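Local coordinates for protein bacteriorhodopsin (Nanosalina sp., PDB 6EYU) that is an inward proton pump of the microbial rhodopsin family, probably driving H+ into the cell when its bound retinal absorbs light, at residues Y163-G168 with M221-K226. Residues are numbered along the deposited sequence; the frame is centred on the assembly and turned at random.
Sequences YKILAG and MYLIHK. With MUN ([(2~{S})-2,3-bis(oxidanyl)propyl] (~{E})-undec-2-enoate), chain L; MUN ([(2~{S})-2,3-bis(oxidanyl)propyl] (~{E})-undec-2-enoate), chain T.
Leu223 faces Ile165 and Leu166 across two antiparallel helical turns, with 8.5 Å between the CA atoms of Leu166 and Leu223, and each turn keeps its own backbone bonds, such as Ala167 N to Tyr163 O and Lys226 N to Tyr222 O. The contact is small and wholly apolar, and on the 221-226 side one methyl carries it: Leu223 CD2 lies 3.7 Å from Ile165 CG2 and 3.8 Å from Leu166 CG. The side chains of Leu166 and Leu223 meet tip to tip, whereas that of Ile165 crosses Leu223 obliquely. In Ile165, CG1 sits beside the backbone N (chi1 -77°), which leaves CG2 anti to that N as the branch presented to Leu223. Leu166 is buried; it also packs on Leu88 and Thr91 of helix 72-93 and on Tyr216 and Leu219, one to two turns back from Leu223 on its own helix. These are the sixth and seventh transmembrane helices of the seven-helix rhodopsin fold, touching here near their cytoplasmic ends; the side chain of Leu166 is about 12 Å from the retinal. The unstaggered chi1 of Leu223 (-113°) accompanies a split in its fork: CD2 goes to helix 157-183, while CD1 turns to the glycerol end of a monoacylglycerol. That lipid's ester oxygen OAB lies 3.3 Å from Tyr222 CB and approaches the ring obliquely. A second lipid molecule meets the same ring at its edge, CAI 3.8 Å from CE1, and puts CAE 3.5 Å from the phenol OH. With an alanine at Tyr222, the second lipid would probably lose the ring edge and hydroxyl it rests on, and a gap would open between the two glycerol ends. Further along the helix, Lys226, modelled only as far as CG, has that atom 3.5 Å from the first lipid's OAL.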
ATOM      1  N   TYR A 163      -7.361 -24.386  12.402  1.00 63.04           N
ATOM      2  CA  TYR A 163      -7.078 -23.811  11.091  1.00 63.40           C
ATOM      3  C   TYR A 163      -8.052 -24.349  10.048  1.00 61.02           C
ATOM      4  O   TYR A 163      -8.652 -23.584   9.292  1.00 58.30           O
ATOM      5  CB  TYR A 163      -5.641 -24.122  10.670  1.00 65.64           C
ATOM      6  CG  TYR A 163      -5.349 -23.793   9.223  1.00 64.86           C
ATOM      7  CD1 TYR A 163      -5.119 -22.481   8.827  1.00 64.47           C
ATOM      8  CD2 TYR A 163      -5.507 -24.754   8.233  1.00 66.45           C
ATOM      9  CE1 TYR A 163      -5.003 -22.147   7.492  1.00 64.93           C
ATOM     10  CE2 TYR A 163      -5.387 -24.430   6.895  1.00 60.98           C
ATOM     11  CZ  TYR A 163      -5.130 -23.126   6.530  1.00 58.28           C
ATOM     12  OH  TYR A 163      -4.983 -22.803   5.201  1.00 55.67           O
ATOM     13  N   LYS A 164      -8.221 -25.668  10.025  1.00 62.13           N
ATOM     14  CA  LYS A 164      -8.988 -26.322   8.971  1.00 62.69           C
ATOM     15  C   LYS A 164     -10.454 -25.902   9.028  1.00 58.42           C
ATOM     16  O   LYS A 164     -11.089 -25.695   7.993  1.00 56.08           O
ATOM     17  CB  LYS A 164      -8.878 -27.843   9.096  1.00 68.98           C
ATOM     18  CG  LYS A 164      -7.529 -28.402   8.673  1.00 70.60           C
ATOM     19  CD  LYS A 164      -7.637 -29.856   8.243  1.00 71.23           C
ATOM     20  CE  LYS A 164      -7.343 -30.803   9.396  1.00 71.09           C
ATOM     21  NZ  LYS A 164      -5.950 -31.329   9.350  1.00 70.64           N
ATOM     22  N   ILE A 165     -10.976 -25.741  10.239  1.00 55.34           N
ATOM     23  CA  ILE A 165     -12.319 -25.204  10.426  1.00 56.14           C
ATOM     24  C   ILE A 165     -12.424 -23.804   9.833  1.00 54.77           C
ATOM     25  O   ILE A 165     -13.261 -23.547   8.968  1.00 54.26           O
ATOM     26  CB  ILE A 165     -12.698 -25.139  11.917  1.00 60.99           C
ATOM     27  CG1 ILE A 165     -13.063 -26.532  12.433  1.00 61.27           C
ATOM     28  CG2 ILE A 165     -13.860 -24.180  12.127  1.00 61.53           C
ATOM     29  CD1 ILE A 165     -12.786 -26.728  13.908  1.00 61.50           C
ATOM     30  N   LEU A 166     -11.539 -22.914  10.270  1.00 56.85           N
ATOM     31  CA  LEU A 166     -11.542 -21.535   9.796  1.00 61.56           C
ATOM     32  C   LEU A 166     -11.360 -21.487   8.284  1.00 59.02           C
ATOM     33  O   LEU A 166     -12.081 -20.774   7.584  1.00 61.61           O
ATOM     34  CB  LEU A 166     -10.430 -20.736  10.478  1.00 69.76           C
ATOM     35  CG  LEU A 166     -10.717 -20.300  11.916  1.00 71.90           C
ATOM     36  CD1 LEU A 166      -9.419 -20.025  12.659  1.00 76.56           C
ATOM     37  CD2 LEU A 166     -11.620 -19.077  11.935  1.00 72.85           C
ATOM     38  N   ALA A 167     -10.379 -22.232   7.785  1.00 55.81           N
ATOM     39  CA  ALA A 167     -10.073 -22.239   6.360  1.00 55.38           C
ATOM     40  C   ALA A 167     -11.305 -22.630   5.550  1.00 57.12           C
ATOM     41  O   ALA A 167     -11.612 -22.009   4.533  1.00 62.07           O
ATOM     42  CB  ALA A 167      -8.926 -23.196   6.073  1.00 57.12           C
ATOM     43  N   GLY A 168     -12.049 -23.610   6.050  1.00 55.28           N
ATOM     44  CA  GLY A 168     -13.327 -23.983   5.454  1.00 56.29           C
ATOM     45  C   GLY A 168     -14.330 -22.846   5.505  1.00 56.72           C
ATOM     46  O   GLY A 168     -14.872 -22.437   4.479  1.00 57.05           O
ATOM     47  N   MET A 221     -10.238 -16.286  17.287  1.00 66.19           N
ATOM     48  CA  MET A 221      -9.477 -16.095  18.515  1.00 71.39           C
ATOM     49  C   MET A 221      -9.906 -17.107  19.571  1.00 67.61           C
ATOM     50  O   MET A 221      -9.079 -17.600  20.341  1.00 68.48           O
ATOM     51  CB  MET A 221      -9.677 -14.672  19.043  1.00 68.64           C
ATOM     52  CG  MET A 221      -8.972 -13.608  18.218  1.00 65.58           C
ATOM     53  SD  MET A 221      -8.734 -12.066  19.120  1.00 68.16           S
ATOM     54  CE  MET A 221      -9.772 -10.958  18.170  1.00 65.87           C
ATOM     55  N   TYR A 222     -11.166 -17.525  19.504  1.00 70.74           N
ATOM     56  CA  TYR A 222     -11.688 -18.525  20.428  1.00 83.14           C
ATOM     57  C   TYR A 222     -11.226 -19.929  20.042  1.00 76.26           C
ATOM     58  O   TYR A 222     -10.916 -20.747  20.907  1.00 77.18           O
ATOM     59  CB  TYR A 222     -13.217 -18.467  20.469  1.00 94.67           C
ATOM     60  CG  TYR A 222     -13.766 -17.519  21.513  1.00115.47           C
ATOM     61  CD1 TYR A 222     -13.814 -17.882  22.853  1.00130.24           C
ATOM     62  CD2 TYR A 222     -14.226 -16.257  21.160  1.00121.35           C
ATOM     63  CE1 TYR A 222     -14.311 -17.018  23.810  1.00127.10           C
ATOM     64  CE2 TYR A 222     -14.720 -15.384  22.112  1.00112.92           C
ATOM     65  CZ  TYR A 222     -14.762 -15.771  23.434  1.00114.91           C
ATOM     66  OH  TYR A 222     -15.259 -14.907  24.384  1.00111.93           O
ATOM     67  N   LEU A 223     -11.113 -20.179  18.740  1.00 69.77           N
ATOM     68  CA  LEU A 223     -10.667 -21.479  18.248  1.00 65.77           C
ATOM     69  C   LEU A 223      -9.212 -21.733  18.634  1.00 64.87           C
ATOM     70  O   LEU A 223      -8.859 -22.830  19.067  1.00 68.42           O
ATOM     71  CB  LEU A 223     -10.821 -21.556  16.726  1.00 65.57           C
ATOM     72  CG  LEU A 223     -11.871 -22.543  16.211  1.00 72.83           C
ATOM     73  CD1 LEU A 223     -13.116 -22.510  17.084  1.00 76.72           C
ATOM     74  CD2 LEU A 223     -12.221 -22.242  14.761  1.00 77.41           C
ATOM     75  N   ILE A 224      -8.360 -20.743  18.387  1.00 65.85           N
ATOM     76  CA  ILE A 224      -6.981 -20.777  18.862  1.00 63.93           C
ATOM     77  C   ILE A 224      -6.943 -20.990  20.372  1.00 59.99           C
ATOM     78  O   ILE A 224      -6.306 -21.921  20.864  1.00 57.07           O
ATOM     79  CB  ILE A 224      -6.250 -19.462  18.534  1.00 63.62           C
ATOM     80  CG1 ILE A 224      -5.879 -19.419  17.051  1.00 66.79           C
ATOM     81  CG2 ILE A 224      -5.007 -19.314  19.398  1.00 62.86           C
ATOM     82  CD1 ILE A 224      -5.518 -18.037  16.553  1.00 71.88           C
ATOM     83  N   HIS A 225      -7.589 -20.086  21.099  1.00 58.44           N
ATOM     84  CA  HIS A 225      -7.708 -20.198  22.546  1.00 59.94           C
ATOM     85  C   HIS A 225      -8.045 -21.629  22.957  1.00 59.20           C
ATOM     86  O   HIS A 225      -7.282 -22.274  23.676  1.00 57.33           O
ATOM     87  CB  HIS A 225      -8.789 -19.243  23.052  1.00 62.08           C
ATOM     88  CG  HIS A 225      -9.107 -19.404  24.505  1.00 66.62           C
ATOM     89  ND1 HIS A 225      -8.183 -19.159  25.498  1.00 66.07           N
ATOM     90  CD2 HIS A 225     -10.274 -19.673  25.136  1.00 65.98           C
ATOM     91  CE1 HIS A 225      -8.757 -19.312  26.678  1.00 64.69           C
ATOM     92  NE2 HIS A 225     -10.026 -19.625  26.486  1.00 68.99           N
ATOM     93  N   LYS A 226      -9.235 -22.081  22.573  1.00 60.12           N
ATOM     94  CA  LYS A 226      -9.667 -23.444  22.860  1.00 62.34           C
ATOM     95  C   LYS A 226      -8.553 -24.437  22.553  1.00 64.59           C
ATOM     96  O   LYS A 226      -8.274 -25.336  23.346  1.00 65.00           O
ATOM     97  CB  LYS A 226     -10.909 -23.789  22.036  1.00 61.90           C
ATOM     98  CG  LYS A 226     -12.174 -23.954  22.862  1.00 62.57           C
TER
HETATM   99  CAR MUN L 309     -21.315  -7.665  17.540  1.00106.78           C
HETATM  100  CAQ MUN L 309     -21.173  -9.091  18.074  1.00116.15           C
HETATM  101  CAP MUN L 309     -21.108 -10.069  16.900  1.00111.13           C
HETATM  102  CAO MUN L 309     -21.558 -11.455  17.367  1.00106.11           C
HETATM  103  CAN MUN L 309     -20.578 -12.508  16.852  1.00 94.18           C
HETATM  104  CAM MUN L 309     -19.929 -13.221  18.040  1.00 96.51           C
HETATM  105  CAK MUN L 309     -20.201 -14.723  17.944  1.00 96.97           C
HETATM  106  CAH MUN L 309     -18.984 -15.415  17.326  1.00 90.84           C
HETATM  107  CAF MUN L 309     -18.900 -16.859  17.825  1.00 77.12           C
HETATM  108  CAC MUN L 309     -17.704 -17.170  18.728  1.00 86.16           C
HETATM  109  CAA MUN L 309     -17.568 -18.637  19.148  1.00100.83           C
HETATM  110  OAD MUN L 309     -18.554 -19.372  19.194  1.00124.32           O
HETATM  111  OAB MUN L 309     -16.344 -18.982  19.630  1.00115.85           O
HETATM  112  CAE MUN L 309     -16.487 -20.050  20.572  1.00116.41           C
HETATM  113  CAG MUN L 309     -16.052 -21.366  19.924  1.00111.62           C
HETATM  114  OAJ MUN L 309     -15.042 -21.105  18.946  1.00120.58           O
HETATM  115  CAI MUN L 309     -15.493 -22.301  20.998  1.00104.00           C
HETATM  116  OAL MUN L 309     -14.580 -21.582  21.829  1.00 94.60           O
HETATM  117  CAN MUN T 317     -23.382 -10.098  25.374  1.00 90.37           C
HETATM  118  CAM MUN T 317     -22.878 -11.503  25.042  1.00 88.92           C
HETATM  119  CAK MUN T 317     -21.961 -11.994  26.165  1.00 91.68           C
HETATM  120  CAH MUN T 317     -21.491 -13.417  25.856  1.00 92.07           C
HETATM  121  CAF MUN T 317     -20.345 -13.794  26.800  1.00 92.82           C
HETATM  122  CAC MUN T 317     -19.938 -15.272  26.783  1.00100.43           C
HETATM  123  CAA MUN T 317     -18.535 -15.583  27.315  1.00127.23           C
HETATM  124  OAD MUN T 317     -17.874 -14.717  27.891  1.00152.78           O
HETATM  125  OAB MUN T 317     -18.207 -16.903  27.316  1.00111.94           O
HETATM  126  CAE MUN T 317     -17.047 -17.117  26.506  1.00116.96           C
HETATM  127  CAG MUN T 317     -15.858 -17.480  27.398  1.00113.91           C
HETATM  128  OAJ MUN T 317     -16.286 -17.548  28.761  1.00103.50           O
HETATM  129  CAI MUN T 317     -15.293 -18.838  26.973  1.00 97.02           C
HETATM  130  OAL MUN T 317     -14.397 -19.318  27.978  1.00 97.17           O